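Side-chain contact in probable outer membrane protein (PDB 3DWO), which probably carries long-chain fatty acids or other hydrophobic compounds across the outer membrane, as a beta-barrel channel of the FadL family: residues Y63-N68 with A183-G188. Sequence-based numbering, arbitrary orientation.
Sequences YDYQGN and AANSPG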
# COMPACT_ATOMS: atom_id res chain seq x y z
N TYR A 63 22.67 9.43 11.89
CA TYR A 63 23.74 9.27 12.86
C TYR A 63 23.91 7.82 13.28
O TYR A 63 22.97 7.04 13.22
CB TYR A 63 23.46 10.10 14.11
CG TYR A 63 23.21 11.56 13.86
CD1 TYR A 63 21.95 12.03 13.49
CD2 TYR A 63 24.25 12.49 13.99
CE1 TYR A 63 21.72 13.40 13.26
CE2 TYR A 63 24.03 13.85 13.76
CZ TYR A 63 22.77 14.30 13.40
OH TYR A 63 22.57 15.64 13.19
N ASP A 64 25.12 7.46 13.71
CA ASP A 64 25.37 6.11 14.18
C ASP A 64 25.00 6.11 15.66
O ASP A 64 24.60 7.15 16.21
CB ASP A 64 26.83 5.68 13.99
CG ASP A 64 27.83 6.59 14.70
OD1 ASP A 64 27.48 7.22 15.73
OD2 ASP A 64 28.98 6.65 14.24
N TYR A 65 25.14 4.97 16.32
CA TYR A 65 24.77 4.85 17.72
C TYR A 65 25.57 5.75 18.67
O TYR A 65 25.16 5.96 19.81
CB TYR A 65 24.89 3.39 18.17
CG TYR A 65 26.29 2.92 18.51
CD1 TYR A 65 26.78 2.99 19.82
CD2 TYR A 65 27.14 2.43 17.52
CE1 TYR A 65 28.06 2.56 20.13
CE2 TYR A 65 28.42 2.00 17.82
CZ TYR A 65 28.88 2.07 19.12
OH TYR A 65 30.16 1.64 19.42
N GLN A 66 26.70 6.28 18.21
CA GLN A 66 27.51 7.15 19.05
C GLN A 66 27.28 8.64 18.80
O GLN A 66 27.97 9.48 19.37
CB GLN A 66 29.00 6.85 18.87
CG GLN A 66 29.41 5.47 19.33
CD GLN A 66 30.90 5.22 19.19
OE1 GLN A 66 31.43 5.17 18.08
NE2 GLN A 66 31.58 5.05 20.31
N GLY A 67 26.31 8.95 17.94
CA GLY A 67 26.02 10.34 17.64
C GLY A 67 26.86 10.92 16.51
O GLY A 67 26.76 12.10 16.20
N ASN A 68 27.68 10.09 15.88
CA ASN A 68 28.51 10.56 14.79
C ASN A 68 27.73 10.57 13.49
O ASN A 68 26.85 9.74 13.26
CB ASN A 68 29.74 9.67 14.59
CG ASN A 68 30.63 9.60 15.82
OD1 ASN A 68 30.96 10.63 16.42
ND2 ASN A 68 31.03 8.39 16.19
N ALA A 183 26.33 -5.19 18.48
CA ALA A 183 27.03 -5.76 19.63
C ALA A 183 27.26 -4.70 20.72
O ALA A 183 27.01 -4.94 21.89
CB ALA A 183 28.38 -6.36 19.20
N ALA A 184 27.76 -3.54 20.30
CA ALA A 184 28.04 -2.44 21.21
C ALA A 184 26.84 -2.08 22.09
O ALA A 184 27.02 -1.66 23.23
CB ALA A 184 28.48 -1.22 20.42
N ASN A 185 25.63 -2.25 21.56
CA ASN A 185 24.39 -1.94 22.27
C ASN A 185 23.72 -3.17 22.90
O ASN A 185 22.68 -3.05 23.54
CB ASN A 185 23.38 -1.30 21.31
CG ASN A 185 23.78 0.10 20.88
OD1 ASN A 185 23.73 1.04 21.67
ND2 ASN A 185 24.18 0.24 19.62
N SER A 186 24.32 -4.34 22.72
CA SER A 186 23.74 -5.58 23.21
C SER A 186 23.84 -5.84 24.71
O SER A 186 24.71 -5.31 25.39
CB SER A 186 24.37 -6.77 22.49
OG SER A 186 25.72 -6.93 22.92
N PRO A 187 22.95 -6.69 25.24
CA PRO A 187 23.00 -7.00 26.68
C PRO A 187 24.07 -8.04 27.01
O PRO A 187 24.36 -8.28 28.17
CB PRO A 187 21.59 -7.50 26.96
CG PRO A 187 21.23 -8.19 25.69
CD PRO A 187 21.70 -7.19 24.64
N GLY A 188 24.67 -8.64 25.98
CA GLY A 188 25.69 -9.65 26.21
C GLY A 188 27.08 -9.38 25.64
O GLY A 188 28.05 -10.03 26.03
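Y65 reaches from a type I beta turn, D64 to G67, to A184 of helix 179-184 and the next residue, N185, joining two inter-strand loops of a FadL-family beta barrel. The apolar part is small: the A184 methyl lies 3.6 Å from Y65 CZ and 3.5 Å from Y65 OH, so it meets the phenol end of the side chain. At the backbone end of the Y65 side chain, N185 ND2 lies 3.5 Å from CB and 3.6 Å from the ring atom CG, with amide and ring planes 84° apart. The nearly perpendicular planes exclude a parallel stack, ND2 approaches the ring obliquely, and no hydrogen bond crosses between the segments. Y65 CB is directed at the other segment, and chi1 of 81°, with CG between the backbone N and the carbonyl carbon, carries the ring out to A184 and N185. Q66 CG lies over one ring face, displaced toward the rim.

Polar bonding of the two polar side chains of the contact, Y65 and N185, is directed outside the segments. Y65 OH hydrogen-bonds with F194 O, while N185 ND2 bonds with A181 O one helical turn back; these bonds help to fix the phenol and the amide around the contact.

Each segment is also braced internally. The S186 hydroxyl donates to A183 O at 2.6 Å, lying in the plane of that carbonyl where a lone pair of O points at it, and S186 N shares the acceptor. In segment 63-68, D64 OD1 accepts from Q66 N at 2.8 Å, forming an Asx turn, and from N68 N at 2.9 Å, the two N-H groups arriving from opposite faces of the carboxylate, each tilted well out of its plane.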